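Local coordinates for alginate biosynthesis protein AlgX (Pseudomonas aeruginosa, PDB 4KNC) that takes part in O-acetylating the exopolysaccharide alginate and protects the polymer from degradation as it crosses the periplasm, at residues Phe34-Leu38 with Thr194-Ala199; Leu189-Gly193 with Tyr207-Tyr211; Gly270-Asp274 with Trp296-Tyr302. All coordinates share one frame. Residue numbers count along the deposited sequence, not the author numbering.

Interaction 1: residues Phe34-Leu38 with Thr194-Ala199; sequences FFTHL and TFHKAA
Helix 194-203 of the SGNH hydrolase-like domain begins against the loop leading into strand 38-40. Residues 194-199 are alpha-helical; residues 35-37 are loop, with a cis peptide bond before H37, and L38 opens the strand. CA atoms come closest at F35-F195 (6.6 Å) and L38-A199 (7.6 Å). F35 (chi1 m, chi2 -81°) aims its ring at the first turn. A198 CB sits over one ring face, 3.6 Å from the centroid, a CH-pi contact that so small a residue permits. F195 (chi1 m, chi2 -1°) brings CD1 to the edge of the F35 ring, 3.6 Å from F35 CD1; these torsions help set the planes 81° apart. L38 (m, t) spreads its branches over the helix: CD2 lies 3.9 Å from F195 CB and CD1 4.2 Å from A199 CB. T194 (chi1 p) has OG1 3.6 Å and O 3.3 Å from F35 CE1, while its N is hydrogen-bonded to D148, an inferred active-site residue. With no hydrogen bond between the segments, apolar and CH-pi contacts rely on close fit.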
ATOM      1  N   PHE A  34     -13.298  -8.452   8.440  1.00 37.23           N
ATOM      2  CA  PHE A  34     -13.066  -8.105   7.049  1.00 37.54           C
ATOM      3  C   PHE A  34     -14.296  -8.342   6.158  1.00 40.77           C
ATOM      4  O   PHE A  34     -14.264  -8.035   4.963  1.00 45.41           O
ATOM      5  CB  PHE A  34     -11.869  -8.905   6.520  1.00 37.54           C
ATOM      6  CG  PHE A  34     -11.373  -8.450   5.171  1.00 36.02           C
ATOM      7  CD1 PHE A  34     -10.782  -7.211   5.014  1.00 39.17           C
ATOM      8  CD2 PHE A  34     -11.488  -9.272   4.061  1.00 39.52           C
ATOM      9  CE1 PHE A  34     -10.319  -6.794   3.760  1.00 40.97           C
ATOM     10  CE2 PHE A  34     -11.032  -8.865   2.807  1.00 37.63           C
ATOM     11  CZ  PHE A  34     -10.448  -7.629   2.654  1.00 35.55           C
ATOM     12  N   PHE A  35     -15.378  -8.873   6.729  1.00 34.61           N
ATOM     13  CA  PHE A  35     -16.546  -9.251   5.925  1.00 33.78           C
ATOM     14  C   PHE A  35     -17.857  -8.561   6.325  1.00 38.04           C
ATOM     15  O   PHE A  35     -18.906  -8.834   5.752  1.00 38.19           O
ATOM     16  CB  PHE A  35     -16.729 -10.765   5.944  1.00 32.67           C
ATOM     17  CG  PHE A  35     -15.480 -11.524   5.609  1.00 32.56           C
ATOM     18  CD1 PHE A  35     -15.093 -11.692   4.288  1.00 29.62           C
ATOM     19  CD2 PHE A  35     -14.682 -12.054   6.614  1.00 32.87           C
ATOM     20  CE1 PHE A  35     -13.923 -12.387   3.969  1.00 39.06           C
ATOM     21  CE2 PHE A  35     -13.508 -12.744   6.305  1.00 39.45           C
ATOM     22  CZ  PHE A  35     -13.127 -12.913   4.980  1.00 37.30           C
ATOM     23  N   THR A  36     -17.780  -7.658   7.297  1.00 35.94           N
ATOM     24  CA  THR A  36     -18.955  -7.050   7.919  1.00 29.73           C
ATOM     25  C   THR A  36     -19.849  -6.214   6.994  1.00 34.75           C
ATOM     26  O   THR A  36     -19.365  -5.277   6.371  1.00 36.41           O
ATOM     27  CB  THR A  36     -18.489  -6.122   9.056  1.00 38.85           C
ATOM     28  OG1 THR A  36     -17.443  -6.773   9.788  1.00 42.34           O
ATOM     29  CG2 THR A  36     -19.635  -5.769   9.986  1.00 43.29           C
ATOM     30  N   HIS A  37     -21.129  -6.571   6.848  1.00 34.90           N
ATOM     31  CA  HIS A  37     -21.634  -7.914   7.094  1.00 33.80           C
ATOM     32  C   HIS A  37     -22.043  -8.462   5.710  1.00 39.53           C
ATOM     33  O   HIS A  37     -22.236  -7.685   4.763  1.00 32.58           O
ATOM     34  CB  HIS A  37     -22.801  -7.922   8.102  1.00 34.98           C
ATOM     35  CG  HIS A  37     -24.096  -7.383   7.565  1.00 43.37           C
ATOM     36  ND1 HIS A  37     -24.590  -6.143   7.918  1.00 43.32           N
ATOM     37  CD2 HIS A  37     -25.014  -7.927   6.727  1.00 39.39           C
ATOM     38  CE1 HIS A  37     -25.741  -5.938   7.304  1.00 38.15           C
ATOM     39  NE2 HIS A  37     -26.021  -7.004   6.575  1.00 34.74           N
ATOM     40  N   LEU A  38     -22.159  -9.782   5.578  1.00 34.96           N
ATOM     41  CA  LEU A  38     -22.361 -10.390   4.259  1.00 35.41           C
ATOM     42  C   LEU A  38     -23.822 -10.435   3.859  1.00 35.74           C
ATOM     43  O   LEU A  38     -24.671 -10.757   4.676  1.00 37.91           O
ATOM     44  CB  LEU A  38     -21.787 -11.805   4.219  1.00 32.01           C
ATOM     45  CG  LEU A  38     -20.277 -11.917   4.418  1.00 37.52           C
ATOM     46  CD1 LEU A  38     -19.930 -13.360   4.763  1.00 32.22           C
ATOM     47  CD2 LEU A  38     -19.519 -11.453   3.154  1.00 31.56           C
ATOM     48  N   THR A 194     -12.764 -15.557  -0.389  1.00 33.61           N
ATOM     49  CA  THR A 194     -12.757 -15.334   1.060  1.00 29.45           C
ATOM     50  C   THR A 194     -14.143 -15.064   1.656  1.00 30.88           C
ATOM     51  O   THR A 194     -14.404 -15.401   2.812  1.00 34.16           O
ATOM     52  CB  THR A 194     -11.820 -14.175   1.462  1.00 38.22           C
ATOM     53  OG1 THR A 194     -12.261 -12.962   0.835  1.00 37.91           O
ATOM     54  CG2 THR A 194     -10.382 -14.474   1.055  1.00 35.18           C
ATOM     55  N   PHE A 195     -15.039 -14.454   0.887  1.00 26.99           N
ATOM     56  CA  PHE A 195     -16.362 -14.150   1.441  1.00 29.56           C
ATOM     57  C   PHE A 195     -17.113 -15.471   1.566  1.00 35.27           C
ATOM     58  O   PHE A 195     -17.864 -15.675   2.517  1.00 33.70           O
ATOM     59  CB  PHE A 195     -17.204 -13.200   0.558  1.00 29.81           C
ATOM     60  CG  PHE A 195     -16.553 -11.861   0.243  1.00 29.51           C
ATOM     61  CD1 PHE A 195     -15.302 -11.523   0.732  1.00 27.56           C
ATOM     62  CD2 PHE A 195     -17.214 -10.948  -0.566  1.00 36.66           C
ATOM     63  CE1 PHE A 195     -14.717 -10.290   0.421  1.00 38.29           C
ATOM     64  CE2 PHE A 195     -16.636  -9.708  -0.886  1.00 34.36           C
ATOM     65  CZ  PHE A 195     -15.387  -9.385  -0.386  1.00 25.20           C
ATOM     66  N   HIS A 196     -16.921 -16.346   0.577  1.00 30.79           N
ATOM     67  CA  HIS A 196     -17.579 -17.654   0.549  1.00 33.86           C
ATOM     68  C   HIS A 196     -17.086 -18.513   1.718  1.00 37.99           C
ATOM     69  O   HIS A 196     -17.881 -19.189   2.365  1.00 40.15           O
ATOM     70  CB  HIS A 196     -17.320 -18.370  -0.777  1.00 27.71           C
ATOM     71  CG  HIS A 196     -18.096 -17.827  -1.937  1.00 27.64           C
ATOM     72  ND1 HIS A 196     -17.661 -17.943  -3.239  1.00 28.58           N
ATOM     73  CD2 HIS A 196     -19.302 -17.210  -1.996  1.00 27.76           C
ATOM     74  CE1 HIS A 196     -18.562 -17.414  -4.052  1.00 34.33           C
ATOM     75  NE2 HIS A 196     -19.569 -16.968  -3.324  1.00 33.16           N
ATOM     76  N   LYS A 197     -15.784 -18.458   1.995  1.00 36.42           N
ATOM     77  CA  LYS A 197     -15.209 -19.174   3.126  1.00 37.31           C
ATOM     78  C   LYS A 197     -15.727 -18.638   4.452  1.00 48.42           C
ATOM     79  O   LYS A 197     -15.991 -19.415   5.390  1.00 45.59           O
ATOM     80  CB  LYS A 197     -13.685 -19.107   3.113  1.00 25.80           C
ATOM     81  CG  LYS A 197     -13.038 -19.879   1.975  1.00 30.91           C
ATOM     82  CD  LYS A 197     -11.530 -19.851   2.103  1.00 36.95           C
ATOM     83  CE  LYS A 197     -10.860 -20.280   0.809  1.00 43.50           C
ATOM     84  NZ  LYS A 197      -9.389 -20.040   0.870  1.00 42.70           N
ATOM     85  N   ALA A 198     -15.872 -17.318   4.532  1.00 33.37           N
ATOM     86  CA  ALA A 198     -16.395 -16.702   5.755  1.00 39.32           C
ATOM     87  C   ALA A 198     -17.844 -17.141   5.980  1.00 33.11           C
ATOM     88  O   ALA A 198     -18.247 -17.498   7.093  1.00 37.10           O
ATOM     89  CB  ALA A 198     -16.292 -15.150   5.678  1.00 29.43           C
ATOM     90  N   ALA A 199     -18.626 -17.113   4.909  1.00 32.24           N
ATOM     91  CA  ALA A 199     -20.012 -17.564   4.972  1.00 36.99           C
ATOM     92  C   ALA A 199     -20.110 -19.047   5.346  1.00 39.56           C
ATOM     93  O   ALA A 199     -21.053 -19.451   6.026  1.00 39.35           O
ATOM     94  CB  ALA A 199     -20.739 -17.288   3.656  1.00 32.89           C
TER

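Interaction 2: residues Leu189-Gly193 with Tyr207-Tyr211; sequences LSKLG and YATQY
Two antiparallel strands, 180-191 and 210-220, form a two-stranded ribbon, joined at this end by a connection that contains helix 194-203. The segments run 175° apart. S190 and Y211 form a non-hydrogen-bonded pair, CA-CA 4.4 Å; K191 and Q210 form the hydrogen-bonded pair, CA-CA 5.0 Å. The latter exchanges both backbone bonds: K191 N donates to Q210 O at 2.6 Å and Q210 N to K191 O at 2.7 Å. The ladder continues with backbone bonding between L189 and V212. Weaker CA-H...O contacts flank the pair, S190 CA to Q210 O at 3.2 Å and Y211 CA to L189 O at 3.3 Å.

On one face the small S190 leaves room for the Y211 ring (chi1 m), whose CE2 lies 3.3 Å from S190 CB. K191 and Q210 share the other face, but their polar ends find partners elsewhere. The long lysine chain, with chi1 t, carries NZ to a hydrogen bond with Y249 OH and a long, weak ion pair with OD2 of D148, an inferred active-site residue; Q210 OE1 accepts from K146 N. Y207 OH is likewise satisfied, by Q40 and N205.

The close approach continues at L192-T209 (CA-CA 4.3 Å), and the chains part only beyond it. L192 (t, p) brings CD1 to 3.4 Å from Y207 O. G193 occupies the N-cap position of the following helix, and a water fills the gap: it accepts from G193 N at 2.8 Å and donates to A208 O at 3.1 Å, with a weak third bond to K191 O at 3.4 Å.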
ATOM      1  N   LEU A 189      -7.203 -19.756 -13.532  1.00 38.80           N
ATOM      2  CA  LEU A 189      -6.924 -19.332 -12.169  1.00 43.56           C
ATOM      3  C   LEU A 189      -8.080 -19.781 -11.284  1.00 38.85           C
ATOM      4  O   LEU A 189      -9.232 -19.408 -11.507  1.00 38.00           O
ATOM      5  CB  LEU A 189      -6.752 -17.800 -12.103  1.00 39.85           C
ATOM      6  CG  LEU A 189      -6.651 -17.143 -10.717  1.00 35.08           C
ATOM      7  CD1 LEU A 189      -5.379 -17.561  -9.988  1.00 35.33           C
ATOM      8  CD2 LEU A 189      -6.723 -15.631 -10.783  1.00 33.54           C
ATOM      9  N   SER A 190      -7.782 -20.592 -10.282  1.00 37.84           N
ATOM     10  CA  SER A 190      -8.829 -21.075  -9.401  1.00 38.83           C
ATOM     11  C   SER A 190      -8.948 -20.184  -8.174  1.00 36.57           C
ATOM     12  O   SER A 190      -7.945 -19.831  -7.559  1.00 44.09           O
ATOM     13  CB  SER A 190      -8.523 -22.501  -8.950  1.00 41.39           C
ATOM     14  OG  SER A 190      -7.338 -22.528  -8.176  1.00 39.96           O
ATOM     15  N   LYS A 191     -10.172 -19.839  -7.797  1.00 37.37           N
ATOM     16  CA  LYS A 191     -10.360 -19.122  -6.541  1.00 36.21           C
ATOM     17  C   LYS A 191     -11.631 -19.516  -5.815  1.00 29.36           C
ATOM     18  O   LYS A 191     -12.730 -19.434  -6.361  1.00 30.73           O
ATOM     19  CB  LYS A 191     -10.348 -17.602  -6.744  1.00 38.37           C
ATOM     20  CG  LYS A 191     -10.366 -16.853  -5.397  1.00 40.70           C
ATOM     21  CD  LYS A 191      -9.987 -15.399  -5.537  1.00 46.05           C
ATOM     22  CE  LYS A 191      -8.515 -15.238  -5.852  1.00 40.71           C
ATOM     23  NZ  LYS A 191      -7.692 -15.301  -4.628  1.00 34.60           N
ATOM     24  N   LEU A 192     -11.471 -19.963  -4.577  1.00 34.25           N
ATOM     25  CA  LEU A 192     -12.607 -20.113  -3.689  1.00 36.97           C
ATOM     26  C   LEU A 192     -12.543 -18.849  -2.846  1.00 35.58           C
ATOM     27  O   LEU A 192     -11.587 -18.650  -2.097  1.00 35.64           O
ATOM     28  CB  LEU A 192     -12.466 -21.371  -2.816  1.00 40.05           C
ATOM     29  CG  LEU A 192     -13.550 -21.584  -1.748  1.00 41.33           C
ATOM     30  CD1 LEU A 192     -14.920 -21.681  -2.402  1.00 32.75           C
ATOM     31  CD2 LEU A 192     -13.277 -22.810  -0.864  1.00 39.38           C
ATOM     32  N   GLY A 193     -13.535 -17.980  -3.000  1.00 32.35           N
ATOM     33  CA  GLY A 193     -13.445 -16.640  -2.445  1.00 33.54           C
ATOM     34  C   GLY A 193     -13.447 -16.564  -0.935  1.00 37.29           C
ATOM     35  O   GLY A 193     -14.076 -17.391  -0.269  1.00 39.09           O
ATOM     36  N   TYR A 207     -19.811 -22.950  -1.286  1.00 48.05           N
ATOM     37  CA  TYR A 207     -19.838 -22.266  -2.580  1.00 42.42           C
ATOM     38  C   TYR A 207     -18.802 -22.846  -3.550  1.00 39.98           C
ATOM     39  O   TYR A 207     -17.755 -23.356  -3.142  1.00 38.19           O
ATOM     40  CB  TYR A 207     -19.649 -20.747  -2.410  1.00 46.35           C
ATOM     41  CG  TYR A 207     -20.764 -20.033  -1.646  1.00 38.91           C
ATOM     42  CD1 TYR A 207     -20.709 -19.890  -0.256  1.00 39.45           C
ATOM     43  CD2 TYR A 207     -21.861 -19.497  -2.314  1.00 42.29           C
ATOM     44  CE1 TYR A 207     -21.727 -19.236   0.448  1.00 43.69           C
ATOM     45  CE2 TYR A 207     -22.877 -18.839  -1.624  1.00 48.60           C
ATOM     46  CZ  TYR A 207     -22.805 -18.713  -0.246  1.00 47.67           C
ATOM     47  OH  TYR A 207     -23.814 -18.060   0.426  1.00 50.43           O
ATOM     48  N   ALA A 208     -19.107 -22.769  -4.839  1.00 42.19           N
ATOM     49  CA  ALA A 208     -18.219 -23.305  -5.866  1.00 45.52           C
ATOM     50  C   ALA A 208     -16.935 -22.501  -6.004  1.00 49.11           C
ATOM     51  O   ALA A 208     -16.959 -21.267  -5.978  1.00 48.75           O
ATOM     52  CB  ALA A 208     -18.935 -23.354  -7.210  1.00 35.01           C
ATOM     53  N   THR A 209     -15.820 -23.208  -6.160  1.00 46.08           N
ATOM     54  CA  THR A 209     -14.564 -22.584  -6.551  1.00 51.26           C
ATOM     55  C   THR A 209     -14.712 -22.004  -7.952  1.00 46.54           C
ATOM     56  O   THR A 209     -15.223 -22.668  -8.850  1.00 45.38           O
ATOM     57  CB  THR A 209     -13.431 -23.607  -6.593  1.00 42.07           C
ATOM     58  OG1 THR A 209     -13.292 -24.198  -5.305  1.00 39.88           O
ATOM     59  CG2 THR A 209     -12.111 -22.950  -7.004  1.00 30.85           C
ATOM     60  N   GLN A 210     -14.271 -20.766  -8.133  1.00 43.47           N
ATOM     61  CA  GLN A 210     -14.302 -20.133  -9.450  1.00 48.11           C
ATOM     62  C   GLN A 210     -13.028 -20.408 -10.242  1.00 41.66           C
ATOM     63  O   GLN A 210     -11.926 -20.425  -9.691  1.00 38.34           O
ATOM     64  CB  GLN A 210     -14.466 -18.621  -9.308  1.00 51.85           C
ATOM     65  CG  GLN A 210     -15.893 -18.130  -9.332  1.00 52.20           C
ATOM     66  CD  GLN A 210     -15.974 -16.624  -9.551  1.00 44.60           C
ATOM     67  OE1 GLN A 210     -15.815 -15.838  -8.613  1.00 39.93           O
ATOM     68  NE2 GLN A 210     -16.229 -16.218 -10.790  1.00 38.96           N
ATOM     69  N   TYR A 211     -13.183 -20.606 -11.545  1.00 38.67           N
ATOM     70  CA  TYR A 211     -12.043 -20.789 -12.431  1.00 39.84           C
ATOM     71  C   TYR A 211     -12.136 -19.758 -13.530  1.00 43.27           C
ATOM     72  O   TYR A 211     -13.071 -19.796 -14.315  1.00 46.70           O
ATOM     73  CB  TYR A 211     -12.055 -22.189 -13.040  1.00 43.46           C
ATOM     74  CG  TYR A 211     -11.617 -23.243 -12.057  1.00 43.79           C
ATOM     75  CD1 TYR A 211     -12.507 -23.775 -11.136  1.00 39.43           C
ATOM     76  CD2 TYR A 211     -10.301 -23.680 -12.027  1.00 47.13           C
ATOM     77  CE1 TYR A 211     -12.094 -24.737 -10.220  1.00 47.25           C
ATOM     78  CE2 TYR A 211      -9.882 -24.632 -11.116  1.00 43.17           C
ATOM     79  CZ  TYR A 211     -10.775 -25.154 -10.220  1.00 42.51           C
ATOM     80  OH  TYR A 211     -10.339 -26.103  -9.323  1.00 52.26           O
TER
HETATM   81  O   HOH W   1     -15.624 -18.695  -4.765  1.00 37.81           O

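Interaction 3: residues Gly270-Asp274 with Trp296-Tyr302; sequences GGGFD and WEFATHY
F273, from the glycine-rich loop before helix 275-282, fills a buried aromatic pocket at the end of strand 293-298 in the parallel SGNH hydrolase-like sheet. Chi1 t carries its ring in among Y302, W296 and F298. Y302 ends the type I turn 299-302 and, with chi1 m, turns a ring face to the loop: F273 CB lies 4.0 Å from the Y302 ring centroid in a CH-pi contact, and Y302 OH 3.4 Å from G272 CA. A side chain on G272 would crowd Y302; positive phi also suits glycine. W296 CZ2 lies over one face of the F273 ring, 3.4 Å from F273 CE1, the planes 39° apart; W296 NE1 donates to F273 O at 3.2 Å. Edge-to-face, F273 also points at the F298 ring, centroids 4.9 Å apart, planes at 86°. A water lies 2.8 Å from G272 O and E297 O, with more acceptors around than protons, and accepts weakly from W296 NE1 (3.2 Å). Aromatic burial dominates, while the indole N-H gives the buried F273 carbonyl a donor.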
ATOM      1  N   GLY A 270      -0.758  -9.124   1.138  1.00 36.86           N
ATOM      2  CA  GLY A 270      -0.998  -8.912   2.551  1.00 27.18           C
ATOM      3  C   GLY A 270      -0.470  -7.583   3.036  1.00 39.68           C
ATOM      4  O   GLY A 270      -0.695  -7.205   4.185  1.00 34.66           O
ATOM      5  N   GLY A 271       0.222  -6.847   2.169  1.00 37.70           N
ATOM      6  CA  GLY A 271       0.910  -5.647   2.631  1.00 28.26           C
ATOM      7  C   GLY A 271       0.018  -4.457   2.940  1.00 36.57           C
ATOM      8  O   GLY A 271       0.418  -3.541   3.658  1.00 38.95           O
ATOM      9  N   GLY A 272      -1.184  -4.444   2.374  1.00 39.72           N
ATOM     10  CA  GLY A 272      -2.084  -3.316   2.543  1.00 33.86           C
ATOM     11  C   GLY A 272      -1.582  -1.986   1.981  1.00 31.66           C
ATOM     12  O   GLY A 272      -0.842  -1.924   1.001  1.00 27.43           O
ATOM     13  N   PHE A 273      -1.992  -0.919   2.644  1.00 30.41           N
ATOM     14  CA  PHE A 273      -1.751   0.451   2.234  1.00 35.14           C
ATOM     15  C   PHE A 273      -0.277   0.827   2.282  1.00 40.73           C
ATOM     16  O   PHE A 273       0.212   1.594   1.440  1.00 37.83           O
ATOM     17  CB  PHE A 273      -2.550   1.356   3.183  1.00 36.89           C
ATOM     18  CG  PHE A 273      -2.337   2.837   2.970  1.00 41.01           C
ATOM     19  CD1 PHE A 273      -2.875   3.478   1.865  1.00 37.18           C
ATOM     20  CD2 PHE A 273      -1.644   3.597   3.913  1.00 33.93           C
ATOM     21  CE1 PHE A 273      -2.707   4.857   1.683  1.00 41.45           C
ATOM     22  CE2 PHE A 273      -1.469   4.970   3.748  1.00 35.62           C
ATOM     23  CZ  PHE A 273      -1.992   5.607   2.631  1.00 38.84           C
ATOM     24  N   ASP A 274       0.430   0.275   3.265  1.00 36.03           N
ATOM     25  CA  ASP A 274       1.731   0.813   3.670  1.00 35.49           C
ATOM     26  C   ASP A 274       2.964  -0.028   3.304  1.00 36.08           C
ATOM     27  O   ASP A 274       3.980   0.518   2.891  1.00 33.76           O
ATOM     28  CB  ASP A 274       1.727   1.125   5.177  1.00 38.16           C
ATOM     29  CG  ASP A 274       1.561  -0.126   6.053  1.00 40.04           C
ATOM     30  OD1 ASP A 274       0.845  -1.082   5.658  1.00 36.61           O
ATOM     31  OD2 ASP A 274       2.149  -0.142   7.156  1.00 46.72           O
ATOM     32  N   TRP A 296       0.982   3.560  -7.215  1.00 27.68           N
ATOM     33  CA  TRP A 296       0.653   3.104  -5.874  1.00 29.53           C
ATOM     34  C   TRP A 296      -0.794   2.653  -5.819  1.00 31.48           C
ATOM     35  O   TRP A 296      -1.707   3.457  -5.963  1.00 31.89           O
ATOM     36  CB  TRP A 296       0.928   4.228  -4.867  1.00 26.43           C
ATOM     37  CG  TRP A 296       0.711   3.873  -3.414  1.00 35.44           C
ATOM     38  CD1 TRP A 296       0.537   2.624  -2.870  1.00 35.37           C
ATOM     39  CD2 TRP A 296       0.622   4.798  -2.327  1.00 30.89           C
ATOM     40  NE1 TRP A 296       0.360   2.725  -1.499  1.00 34.06           N
ATOM     41  CE2 TRP A 296       0.398   4.047  -1.148  1.00 37.98           C
ATOM     42  CE3 TRP A 296       0.699   6.188  -2.235  1.00 33.07           C
ATOM     43  CZ2 TRP A 296       0.260   4.649   0.101  1.00 39.78           C
ATOM     44  CZ3 TRP A 296       0.568   6.785  -0.988  1.00 36.24           C
ATOM     45  CH2 TRP A 296       0.353   6.017   0.157  1.00 37.43           C
ATOM     46  N   GLU A 297      -0.987   1.353  -5.606  1.00 28.38           N
ATOM     47  CA  GLU A 297      -2.304   0.734  -5.658  1.00 28.77           C
ATOM     48  C   GLU A 297      -2.785   0.271  -4.276  1.00 34.49           C
ATOM     49  O   GLU A 297      -2.068  -0.434  -3.562  1.00 34.26           O
ATOM     50  CB  GLU A 297      -2.282  -0.451  -6.632  1.00 23.78           C
ATOM     51  CG  GLU A 297      -3.498  -1.379  -6.522  1.00 24.88           C
ATOM     52  CD  GLU A 297      -3.287  -2.538  -5.520  1.00 35.78           C
ATOM     53  OE1 GLU A 297      -4.132  -2.688  -4.610  1.00 29.72           O
ATOM     54  OE2 GLU A 297      -2.289  -3.293  -5.638  1.00 37.41           O
ATOM     55  N   PHE A 298      -3.999   0.676  -3.914  1.00 33.38           N
ATOM     56  CA  PHE A 298      -4.649   0.224  -2.684  1.00 30.43           C
ATOM     57  C   PHE A 298      -6.160   0.441  -2.780  1.00 34.71           C
ATOM     58  O   PHE A 298      -6.638   1.137  -3.683  1.00 31.88           O
ATOM     59  CB  PHE A 298      -4.071   0.946  -1.462  1.00 26.51           C
ATOM     60  CG  PHE A 298      -4.094   2.446  -1.569  1.00 25.30           C
ATOM     61  CD1 PHE A 298      -3.041   3.128  -2.167  1.00 27.39           C
ATOM     62  CD2 PHE A 298      -5.170   3.178  -1.075  1.00 27.84           C
ATOM     63  CE1 PHE A 298      -3.057   4.521  -2.283  1.00 28.55           C
ATOM     64  CE2 PHE A 298      -5.196   4.569  -1.181  1.00 28.89           C
ATOM     65  CZ  PHE A 298      -4.131   5.242  -1.790  1.00 27.75           C
ATOM     66  N   ALA A 299      -6.907  -0.140  -1.845  1.00 28.27           N
ATOM     67  CA  ALA A 299      -8.358  -0.040  -1.845  1.00 26.94           C
ATOM     68  C   ALA A 299      -8.904   1.015  -0.879  1.00 33.87           C
ATOM     69  O   ALA A 299      -8.159   1.709  -0.193  1.00 34.35           O
ATOM     70  CB  ALA A 299      -8.994  -1.406  -1.562  1.00 30.83           C
ATOM     71  N   THR A 300     -10.226   1.103  -0.808  1.00 29.92           N
ATOM     72  CA  THR A 300     -10.879   2.249  -0.190  1.00 27.95           C
ATOM     73  C   THR A 300     -11.107   2.147   1.324  1.00 38.19           C
ATOM     74  O   THR A 300     -11.688   3.057   1.913  1.00 41.98           O
ATOM     75  CB  THR A 300     -12.237   2.524  -0.889  1.00 28.42           C
ATOM     76  OG1 THR A 300     -13.059   1.341  -0.839  1.00 30.53           O
ATOM     77  CG2 THR A 300     -12.007   2.914  -2.352  1.00 33.05           C
ATOM     78  N   HIS A 301     -10.660   1.058   1.956  1.00 33.90           N
ATOM     79  CA  HIS A 301     -10.940   0.867   3.383  1.00 38.06           C
ATOM     80  C   HIS A 301      -9.785   1.263   4.299  1.00 37.99           C
ATOM     81  O   HIS A 301      -9.915   1.207   5.509  1.00 41.57           O
ATOM     82  CB  HIS A 301     -11.373  -0.582   3.682  1.00 27.25           C
ATOM     83  CG  HIS A 301     -10.319  -1.602   3.373  1.00 37.02           C
ATOM     84  ND1 HIS A 301     -10.061  -2.046   2.091  1.00 35.35           N
ATOM     85  CD2 HIS A 301      -9.447  -2.257   4.180  1.00 30.92           C
ATOM     86  CE1 HIS A 301      -9.087  -2.939   2.123  1.00 35.13           C
ATOM     87  NE2 HIS A 301      -8.702  -3.093   3.379  1.00 31.67           N
ATOM     88  N   TYR A 302      -8.649   1.636   3.729  1.00 30.10           N
ATOM     89  CA  TYR A 302      -7.506   1.975   4.558  1.00 35.08           C
ATOM     90  C   TYR A 302      -7.593   3.383   5.100  1.00 38.74           C
ATOM     91  O   TYR A 302      -8.180   4.274   4.478  1.00 43.64           O
ATOM     92  CB  TYR A 302      -6.206   1.808   3.784  1.00 31.81           C
ATOM     93  CG  TYR A 302      -5.987   0.402   3.338  1.00 33.50           C
ATOM     94  CD1 TYR A 302      -5.738  -0.613   4.262  1.00 33.92           C
ATOM     95  CD2 TYR A 302      -6.017   0.081   1.992  1.00 29.30           C
ATOM     96  CE1 TYR A 302      -5.552  -1.930   3.844  1.00 30.47           C
ATOM     97  CE2 TYR A 302      -5.828  -1.202   1.572  1.00 29.21           C
ATOM     98  CZ  TYR A 302      -5.592  -2.210   2.489  1.00 37.76           C
ATOM     99  OH  TYR A 302      -5.401  -3.491   2.018  1.00 39.46           O
TER
HETATM  100  O   HOH W   2      -0.311  -0.449  -1.330  1.00 28.66           O

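Overall arrangement
Interactions 1 and 2 are continuous: helix 194-203 follows strand 180-191 and precedes strand 210-220, their centres are 14 Å apart, and H196 CD2 meets Y207 CG at 3.2 Å where the two rings stack. Interaction 3, about 19 Å from interaction 1 between centres, meets it through F34 CE1 and H301 NE2, 4.1 Å apart; it stays about 11 Å from interaction 2 at the nearest atoms. Interactions 1 and 2 touch the inferred Ser-His-Asp site; interaction 3 lies near it without contact. The side chains of T194 and K191 each lie about 3 Å from that of D148, whereas that of Y302 is about 7 Å from that of S243, the proposed nucleophile.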